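Local coordinates for MDM10 isoform 1 (Saccharomyces cerevisiae, PDB 7BTX), which helps tether the endoplasmic reticulum to mitochondria as part of the ERMES complex and acts in late assembly of the TOM translocase of the mitochondrial outer membrane, at residues A42-F56 with L59-Y73. Numbering follows the deposited sequence.
Sequences AIHLQISNKSTPNTF and LDFSTRSRINGSLSY
Across the antiparallel strands 44-48 and 59-62, the imidazole of His44 reaches across to Ser62 and Asp60. With CG anti to the backbone N (chi1 -173°), the ring leans toward the neighbouring strand: ND1 lies 3.4 Å from Ser62 CB, while NE2 comes 3.4 Å from Asp60 CB. Asp60 OD2 stands at the ring's edge, in its plane, though the carboxylate itself is turned 69° from the imidazole. A leucine in place of His44 would probably leave Asp60 OD2 without this polar edge beside it.

On the opposite face of this hairpin, Leu45, Ile47, Leu59 and Phe61 form an apolar patch. Leu45 and Phe61 form a hydrogen-bonded pair, their side chains side by side and pointing the same way; Leu45 CB sits over the face of the Phe61 ring in a CH-pi contact, 4.2 Å from its centroid, and Leu45 CD2 touches Phe61 CZ. Leu45 N donates to Phe61 O at 2.9 Å. Ile47 CG2 then meets Leu59 CD2 obliquely.

Strands 44-48, 55-62 and 68-76 form a beta meander in the barrel wall of this outer-membrane protein, strand 55-62 being shared by two successive hairpins; strand 44-48 also pairs, in parallel, with strand 491-492 near the C-terminus, consistent with closure of the barrel, as in mitochondrial beta-barrels with an odd number of strands.

In the second hairpin Phe56 and Ser72 exchange backbone bonds, Ser72 N reaching Phe56 O at 2.8 Å. Ser72 CB lies at the edge of the Phe56 ring, and its OG is hydrogen-bonded to Arg145. Thr55 CG2 meets Leu71 CD1 at 3.6 Å, the two side chains crossing at a slant, and Tyr73 CE1 rests 3.8 Å from Asn54 CB.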
ATOM      1  N   ALA D  42       4.541   9.466 -14.185  1.00 48.77           N
ATOM      2  CA  ALA D  42       4.250  10.142 -12.927  1.00 48.77           C
ATOM      3  C   ALA D  42       5.437  11.030 -12.596  1.00 48.77           C
ATOM      4  O   ALA D  42       6.469  10.986 -13.269  1.00 48.77           O
ATOM      5  CB  ALA D  42       4.000   9.159 -11.789  1.00 48.77           C
ATOM      6  N   ILE D  43       5.284  11.835 -11.546  1.00 45.06           N
ATOM      7  CA  ILE D  43       6.408  12.618 -11.044  1.00 45.06           C
ATOM      8  C   ILE D  43       7.347  11.694 -10.288  1.00 45.06           C
ATOM      9  O   ILE D  43       6.927  10.969  -9.381  1.00 45.06           O
ATOM     10  CB  ILE D  43       5.922  13.766 -10.151  1.00 45.06           C
ATOM     11  CG1 ILE D  43       4.697  14.437 -10.764  1.00 45.06           C
ATOM     12  CG2 ILE D  43       7.035  14.768  -9.935  1.00 45.06           C
ATOM     13  CD1 ILE D  43       4.981  15.176 -12.043  1.00 45.06           C
ATOM     14  N   HIS D  44       8.623  11.714 -10.659  1.00 41.02           N
ATOM     15  CA  HIS D  44       9.578  10.716 -10.195  1.00 41.02           C
ATOM     16  C   HIS D  44      10.874  11.414  -9.831  1.00 41.02           C
ATOM     17  O   HIS D  44      11.452  12.118 -10.661  1.00 41.02           O
ATOM     18  CB  HIS D  44       9.807   9.657 -11.273  1.00 41.02           C
ATOM     19  CG  HIS D  44      10.654   8.509 -10.828  1.00 41.02           C
ATOM     20  ND1 HIS D  44      10.119   7.311 -10.412  1.00 41.02           N
ATOM     21  CD2 HIS D  44      11.998   8.368 -10.751  1.00 41.02           C
ATOM     22  CE1 HIS D  44      11.096   6.486 -10.081  1.00 41.02           C
ATOM     23  NE2 HIS D  44      12.246   7.103 -10.280  1.00 41.02           N
ATOM     24  N   LEU D  45      11.330  11.232  -8.597  1.00 38.41           N
ATOM     25  CA  LEU D  45      12.571  11.825  -8.127  1.00 38.41           C
ATOM     26  C   LEU D  45      13.607  10.732  -7.926  1.00 38.41           C
ATOM     27  O   LEU D  45      13.264   9.579  -7.664  1.00 38.41           O
ATOM     28  CB  LEU D  45      12.375  12.597  -6.821  1.00 38.41           C
ATOM     29  CG  LEU D  45      11.714  13.978  -6.854  1.00 38.41           C
ATOM     30  CD1 LEU D  45      10.197  13.908  -6.942  1.00 38.41           C
ATOM     31  CD2 LEU D  45      12.131  14.786  -5.655  1.00 38.41           C
ATOM     32  N   GLN D  46      14.878  11.100  -8.054  1.00 35.17           N
ATOM     33  CA  GLN D  46      15.956  10.134  -7.924  1.00 35.17           C
ATOM     34  C   GLN D  46      17.233  10.856  -7.529  1.00 35.17           C
ATOM     35  O   GLN D  46      17.550  11.903  -8.084  1.00 35.17           O
ATOM     36  CB  GLN D  46      16.166   9.351  -9.223  1.00 35.17           C
ATOM     37  CG  GLN D  46      17.383   8.456  -9.210  1.00 35.17           C
ATOM     38  CD  GLN D  46      17.367   7.423 -10.292  1.00 35.17           C
ATOM     39  OE1 GLN D  46      16.423   7.338 -11.071  1.00 35.17           O
ATOM     40  NE2 GLN D  46      18.415   6.620 -10.350  1.00 35.17           N
ATOM     41  N   ILE D  47      17.950  10.303  -6.559  1.00 33.19           N
ATOM     42  CA  ILE D  47      19.257  10.810  -6.172  1.00 33.19           C
ATOM     43  C   ILE D  47      20.215   9.631  -6.101  1.00 33.19           C
ATOM     44  O   ILE D  47      19.870   8.578  -5.561  1.00 33.19           O
ATOM     45  CB  ILE D  47      19.189  11.597  -4.844  1.00 33.19           C
ATOM     46  CG1 ILE D  47      20.584  11.900  -4.290  1.00 33.19           C
ATOM     47  CG2 ILE D  47      18.280  10.907  -3.844  1.00 33.19           C
ATOM     48  CD1 ILE D  47      20.615  13.025  -3.312  1.00 33.19           C
ATOM     49  N   SER D  48      21.391   9.788  -6.701  1.00 33.03           N
ATOM     50  CA  SER D  48      22.403   8.750  -6.745  1.00 33.03           C
ATOM     51  C   SER D  48      23.704   9.286  -6.168  1.00 33.03           C
ATOM     52  O   SER D  48      23.946  10.492  -6.147  1.00 33.03           O
ATOM     53  CB  SER D  48      22.622   8.245  -8.171  1.00 33.03           C
ATOM     54  OG  SER D  48      23.645   7.268  -8.211  1.00 33.03           O
ATOM     55  N   ASN D  49      24.551   8.372  -5.714  1.00 34.32           N
ATOM     56  CA  ASN D  49      25.607   8.720  -4.775  1.00 34.32           C
ATOM     57  C   ASN D  49      26.819   7.836  -5.027  1.00 34.32           C
ATOM     58  O   ASN D  49      26.909   7.145  -6.042  1.00 34.32           O
ATOM     59  CB  ASN D  49      25.098   8.553  -3.339  1.00 34.32           C
ATOM     60  CG  ASN D  49      25.582   9.626  -2.425  1.00 34.32           C
ATOM     61  OD1 ASN D  49      25.713  10.779  -2.818  1.00 34.32           O
ATOM     62  ND2 ASN D  49      25.881   9.251  -1.196  1.00 34.32           N
ATOM     63  N   LYS D  50      27.752   7.854  -4.081  1.00 37.38           N
ATOM     64  CA  LYS D  50      28.905   6.961  -4.097  1.00 37.38           C
ATOM     65  C   LYS D  50      29.368   6.778  -2.664  1.00 37.38           C
ATOM     66  O   LYS D  50      29.728   7.756  -2.005  1.00 37.38           O
ATOM     67  CB  LYS D  50      30.022   7.524  -4.958  1.00 37.38           C
ATOM     68  CG  LYS D  50      31.044   6.498  -5.390  1.00 37.38           C
ATOM     69  CD  LYS D  50      31.840   6.999  -6.568  1.00 37.38           C
ATOM     70  CE  LYS D  50      33.131   6.232  -6.726  1.00 37.38           C
ATOM     71  NZ  LYS D  50      32.876   4.788  -6.928  1.00 37.38           N
ATOM     72  N   SER D  51      29.368   5.536  -2.185  1.00 37.58           N
ATOM     73  CA  SER D  51      29.651   5.243  -0.785  1.00 37.58           C
ATOM     74  C   SER D  51      31.132   4.969  -0.534  1.00 37.58           C
ATOM     75  O   SER D  51      31.791   5.696   0.213  1.00 37.58           O
ATOM     76  CB  SER D  51      28.816   4.040  -0.348  1.00 37.58           C
ATOM     77  OG  SER D  51      27.451   4.263  -0.627  1.00 37.58           O
ATOM     78  N   THR D  52      31.657   3.929  -1.159  1.00 38.97           N
ATOM     79  CA  THR D  52      33.023   3.444  -1.041  1.00 38.97           C
ATOM     80  C   THR D  52      33.647   3.872  -2.367  1.00 38.97           C
ATOM     81  O   THR D  52      32.929   4.457  -3.185  1.00 38.97           O
ATOM     82  CB  THR D  52      32.993   1.927  -0.822  1.00 38.97           C
ATOM     83  OG1 THR D  52      31.874   1.616   0.011  1.00 38.97           O
ATOM     84  CG2 THR D  52      34.200   1.403  -0.077  1.00 38.97           C
ATOM     85  N   PRO D  53      34.958   3.692  -2.619  1.00 38.20           N
ATOM     86  CA  PRO D  53      35.447   3.863  -3.994  1.00 38.20           C
ATOM     87  C   PRO D  53      34.828   2.940  -5.033  1.00 38.20           C
ATOM     88  O   PRO D  53      34.768   3.296  -6.211  1.00 38.20           O
ATOM     89  CB  PRO D  53      36.942   3.588  -3.844  1.00 38.20           C
ATOM     90  CG  PRO D  53      37.252   4.176  -2.551  1.00 38.20           C
ATOM     91  CD  PRO D  53      36.053   3.959  -1.670  1.00 38.20           C
ATOM     92  N   ASN D  54      34.362   1.763  -4.621  1.00 35.42           N
ATOM     93  CA  ASN D  54      33.839   0.773  -5.552  1.00 35.42           C
ATOM     94  C   ASN D  54      32.362   0.489  -5.328  1.00 35.42           C
ATOM     95  O   ASN D  54      31.891  -0.593  -5.673  1.00 35.42           O
ATOM     96  CB  ASN D  54      34.640  -0.522  -5.450  1.00 35.42           C
ATOM     97  CG  ASN D  54      36.049  -0.370  -5.962  1.00 35.42           C
ATOM     98  OD1 ASN D  54      36.279   0.249  -6.995  1.00 35.42           O
ATOM     99  ND2 ASN D  54      37.002  -0.929  -5.239  1.00 35.42           N
ATOM    100  N   THR D  55      31.618   1.435  -4.767  1.00 35.55           N
ATOM    101  CA  THR D  55      30.243   1.182  -4.365  1.00 35.55           C
ATOM    102  C   THR D  55      29.413   2.434  -4.602  1.00 35.55           C
ATOM    103  O   THR D  55      29.856   3.538  -4.284  1.00 35.55           O
ATOM    104  CB  THR D  55      30.189   0.750  -2.895  1.00 35.55           C
ATOM    105  OG1 THR D  55      30.883  -0.489  -2.736  1.00 35.55           O
ATOM    106  CG2 THR D  55      28.799   0.544  -2.431  1.00 35.55           C
ATOM    107  N   PHE D  56      28.227   2.260  -5.180  1.00 35.99           N
ATOM    108  CA  PHE D  56      27.323   3.348  -5.511  1.00 35.99           C
ATOM    109  C   PHE D  56      25.978   3.101  -4.852  1.00 35.99           C
ATOM    110  O   PHE D  56      25.516   1.962  -4.774  1.00 35.99           O
ATOM    111  CB  PHE D  56      27.112   3.485  -7.027  1.00 35.99           C
ATOM    112  CG  PHE D  56      28.379   3.535  -7.818  1.00 35.99           C
ATOM    113  CD1 PHE D  56      28.958   4.748  -8.138  1.00 35.99           C
ATOM    114  CD2 PHE D  56      28.985   2.370  -8.266  1.00 35.99           C
ATOM    115  CE1 PHE D  56      30.127   4.795  -8.866  1.00 35.99           C
ATOM    116  CE2 PHE D  56      30.152   2.415  -8.979  1.00 35.99           C
ATOM    117  CZ  PHE D  56      30.721   3.625  -9.285  1.00 35.99           C
ATOM    118  N   LEU D  59      18.658   5.950  -5.006  1.00 32.35           N
ATOM    119  CA  LEU D  59      17.384   6.031  -4.304  1.00 32.35           C
ATOM    120  C   LEU D  59      16.394   6.739  -5.200  1.00 32.35           C
ATOM    121  O   LEU D  59      16.715   7.784  -5.762  1.00 32.35           O
ATOM    122  CB  LEU D  59      17.519   6.779  -2.981  1.00 32.35           C
ATOM    123  CG  LEU D  59      16.324   6.948  -2.045  1.00 32.35           C
ATOM    124  CD1 LEU D  59      16.850   6.889  -0.696  1.00 32.35           C
ATOM    125  CD2 LEU D  59      15.629   8.283  -2.197  1.00 32.35           C
ATOM    126  N   ASP D  60      15.192   6.194  -5.307  1.00 36.93           N
ATOM    127  CA  ASP D  60      14.145   6.847  -6.064  1.00 36.93           C
ATOM    128  C   ASP D  60      12.811   6.677  -5.363  1.00 36.93           C
ATOM    129  O   ASP D  60      12.569   5.681  -4.681  1.00 36.93           O
ATOM    130  CB  ASP D  60      14.050   6.306  -7.491  1.00 36.93           C
ATOM    131  CG  ASP D  60      14.095   4.802  -7.546  1.00 36.93           C
ATOM    132  OD1 ASP D  60      14.522   4.195  -6.551  1.00 36.93           O
ATOM    133  OD2 ASP D  60      13.694   4.223  -8.576  1.00 36.93           O
ATOM    134  N   PHE D  61      11.952   7.672  -5.537  1.00 40.05           N
ATOM    135  CA  PHE D  61      10.564   7.576  -5.122  1.00 40.05           C
ATOM    136  C   PHE D  61       9.728   8.370  -6.107  1.00 40.05           C
ATOM    137  O   PHE D  61      10.170   9.400  -6.616  1.00 40.05           O
ATOM    138  CB  PHE D  61      10.340   8.080  -3.689  1.00 40.05           C
ATOM    139  CG  PHE D  61      10.630   9.539  -3.486  1.00 40.05           C
ATOM    140  CD1 PHE D  61      11.924   9.978  -3.262  1.00 40.05           C
ATOM    141  CD2 PHE D  61       9.601  10.467  -3.472  1.00 40.05           C
ATOM    142  CE1 PHE D  61      12.193  11.315  -3.060  1.00 40.05           C
ATOM    143  CE2 PHE D  61       9.862  11.804  -3.274  1.00 40.05           C
ATOM    144  CZ  PHE D  61      11.160  12.229  -3.063  1.00 40.05           C
ATOM    145  N   SER D  62       8.532   7.883  -6.375  1.00 46.80           N
ATOM    146  CA  SER D  62       7.594   8.564  -7.242  1.00 46.80           C
ATOM    147  C   SER D  62       6.307   8.830  -6.481  1.00 46.80           C
ATOM    148  O   SER D  62       6.206   8.587  -5.279  1.00 46.80           O
ATOM    149  CB  SER D  62       7.328   7.741  -8.502  1.00 46.80           C
ATOM    150  OG  SER D  62       6.717   6.508  -8.180  1.00 46.80           O
ATOM    151  N   THR D  63       5.316   9.363  -7.191  1.00 52.37           N
ATOM    152  CA  THR D  63       3.977   9.439  -6.623  1.00 52.37           C
ATOM    153  C   THR D  63       3.321   8.065  -6.616  1.00 52.37           C
ATOM    154  O   THR D  63       2.644   7.695  -5.652  1.00 52.37           O
ATOM    155  CB  THR D  63       3.128  10.439  -7.400  1.00 52.37           C
ATOM    156  OG1 THR D  63       2.886   9.935  -8.717  1.00 52.37           O
ATOM    157  CG2 THR D  63       3.837  11.777  -7.498  1.00 52.37           C
ATOM    158  N   ARG D  64       3.525   7.291  -7.680  1.00 55.80           N
ATOM    159  CA  ARG D  64       2.947   5.958  -7.789  1.00 55.80           C
ATOM    160  C   ARG D  64       3.621   4.974  -6.845  1.00 55.80           C
ATOM    161  O   ARG D  64       2.958   4.111  -6.261  1.00 55.80           O
ATOM    162  CB  ARG D  64       3.057   5.444  -9.224  1.00 55.80           C
ATOM    163  CG  ARG D  64       2.289   6.259 -10.244  1.00 55.80           C
ATOM    164  CD  ARG D  64       0.818   5.880 -10.292  1.00 55.80           C
ATOM    165  NE  ARG D  64       0.063   6.757 -11.183  1.00 55.80           N
ATOM    166  CZ  ARG D  64      -0.030   6.594 -12.499  1.00 55.80           C
ATOM    167  NH1 ARG D  64      -0.742   7.446 -13.222  1.00 55.80           N
ATOM    168  NH2 ARG D  64       0.583   5.582 -13.096  1.00 55.80           N
ATOM    169  N   SER D  65       4.935   5.099  -6.685  1.00 48.19           N
ATOM    170  CA  SER D  65       5.694   4.151  -5.881  1.00 48.19           C
ATOM    171  C   SER D  65       6.558   4.877  -4.860  1.00 48.19           C
ATOM    172  O   SER D  65       7.186   5.891  -5.178  1.00 48.19           O
ATOM    173  CB  SER D  65       6.558   3.263  -6.773  1.00 48.19           C
ATOM    174  OG  SER D  65       7.308   2.349  -5.996  1.00 48.19           O
ATOM    175  N   ARG D  66       6.600   4.368  -3.637  1.00 41.48           N
ATOM    176  CA  ARG D  66       7.345   5.003  -2.546  1.00 41.48           C
ATOM    177  C   ARG D  66       8.825   4.620  -2.642  1.00 41.48           C
ATOM    178  O   ARG D  66       9.258   4.074  -3.663  1.00 41.48           O
ATOM    179  CB  ARG D  66       6.669   4.669  -1.241  1.00 41.48           C
ATOM    180  CG  ARG D  66       6.170   3.254  -1.122  1.00 41.48           C
ATOM    181  CD  ARG D  66       5.231   3.171   0.058  1.00 41.48           C
ATOM    182  NE  ARG D  66       5.934   3.538   1.279  1.00 41.48           N
ATOM    183  CZ  ARG D  66       5.358   4.060   2.353  1.00 41.48           C
ATOM    184  NH1 ARG D  66       4.055   4.293   2.365  1.00 41.48           N
ATOM    185  NH2 ARG D  66       6.093   4.362   3.411  1.00 41.48           N
ATOM    186  N   ILE D  67       9.594   4.918  -1.590  1.00 33.37           N
ATOM    187  CA  ILE D  67      11.055   4.964  -1.607  1.00 33.37           C
ATOM    188  C   ILE D  67      11.650   3.598  -1.933  1.00 33.37           C
ATOM    189  O   ILE D  67      11.334   2.597  -1.283  1.00 33.37           O
ATOM    190  CB  ILE D  67      11.603   5.490  -0.263  1.00 33.37           C
ATOM    191  CG1 ILE D  67      11.057   6.892   0.002  1.00 33.37           C
ATOM    192  CG2 ILE D  67      13.125   5.459  -0.236  1.00 33.37           C
ATOM    193  CD1 ILE D  67      11.704   7.617   1.142  1.00 33.37           C
ATOM    194  N   ASN D  68      12.491   3.566  -2.964  1.00 34.15           N
ATOM    195  CA  ASN D  68      13.253   2.389  -3.358  1.00 34.15           C
ATOM    196  C   ASN D  68      14.725   2.751  -3.278  1.00 34.15           C
ATOM    197  O   ASN D  68      15.087   3.871  -2.915  1.00 34.15           O
ATOM    198  CB  ASN D  68      12.879   1.918  -4.769  1.00 34.15           C
ATOM    199  CG  ASN D  68      11.396   1.922  -5.015  1.00 34.15           C
ATOM    200  OD1 ASN D  68      10.633   1.277  -4.301  1.00 34.15           O
ATOM    201  ND2 ASN D  68      10.971   2.660  -6.026  1.00 34.15           N
ATOM    202  N   GLY D  69      15.584   1.815  -3.647  1.00 33.19           N
ATOM    203  CA  GLY D  69      17.007   2.073  -3.605  1.00 33.19           C
ATOM    204  C   GLY D  69      17.774   0.888  -4.134  1.00 33.19           C
ATOM    205  O   GLY D  69      17.208  -0.166  -4.431  1.00 33.19           O
ATOM    206  N   SER D  70      19.083   1.079  -4.243  1.00 33.17           N
ATOM    207  CA  SER D  70      19.957   0.053  -4.783  1.00 33.17           C
ATOM    208  C   SER D  70      21.377   0.286  -4.297  1.00 33.17           C
ATOM    209  O   SER D  70      21.798   1.425  -4.103  1.00 33.17           O
ATOM    210  CB  SER D  70      19.919   0.038  -6.311  1.00 33.17           C
ATOM    211  OG  SER D  70      20.814   0.988  -6.847  1.00 33.17           O
ATOM    212  N   LEU D  71      22.105  -0.808  -4.099  1.00 32.49           N
ATOM    213  CA  LEU D  71      23.523  -0.777  -3.764  1.00 32.49           C
ATOM    214  C   LEU D  71      24.280  -1.472  -4.878  1.00 32.49           C
ATOM    215  O   LEU D  71      24.125  -2.677  -5.073  1.00 32.49           O
ATOM    216  CB  LEU D  71      23.803  -1.471  -2.433  1.00 32.49           C
ATOM    217  CG  LEU D  71      25.188  -1.381  -1.808  1.00 32.49           C
ATOM    218  CD1 LEU D  71      25.398  -0.025  -1.252  1.00 32.49           C
ATOM    219  CD2 LEU D  71      25.303  -2.398  -0.710  1.00 32.49           C
ATOM    220  N   SER D  72      25.101  -0.722  -5.595  1.00 32.00           N
ATOM    221  CA  SER D  72      25.876  -1.257  -6.697  1.00 32.00           C
ATOM    222  C   SER D  72      27.312  -1.478  -6.257  1.00 32.00           C
ATOM    223  O   SER D  72      27.838  -0.748  -5.422  1.00 32.00           O
ATOM    224  CB  SER D  72      25.848  -0.312  -7.895  1.00 32.00           C
ATOM    225  OG  SER D  72      24.527  -0.131  -8.361  1.00 32.00           O
ATOM    226  N   TYR D  73      27.936  -2.506  -6.811  1.00 31.88           N
ATOM    227  CA  TYR D  73      29.371  -2.716  -6.689  1.00 31.88           C
ATOM    228  C   TYR D  73      29.934  -2.680  -8.095  1.00 31.88           C
ATOM    229  O   TYR D  73      29.327  -3.236  -9.010  1.00 31.88           O
ATOM    230  CB  TYR D  73      29.687  -4.048  -6.005  1.00 31.88           C
ATOM    231  CG  TYR D  73      31.161  -4.353  -5.934  1.00 31.88           C
ATOM    232  CD1 TYR D  73      31.964  -3.737  -4.996  1.00 31.88           C
ATOM    233  CD2 TYR D  73      31.750  -5.252  -6.811  1.00 31.88           C
ATOM    234  CE1 TYR D  73      33.305  -3.998  -4.932  1.00 31.88           C
ATOM    235  CE2 TYR D  73      33.096  -5.516  -6.753  1.00 31.88           C
ATOM    236  CZ  TYR D  73      33.866  -4.886  -5.811  1.00 31.88           C
ATOM    237  OH  TYR D  73      35.211  -5.142  -5.736  1.00 31.88           O
TER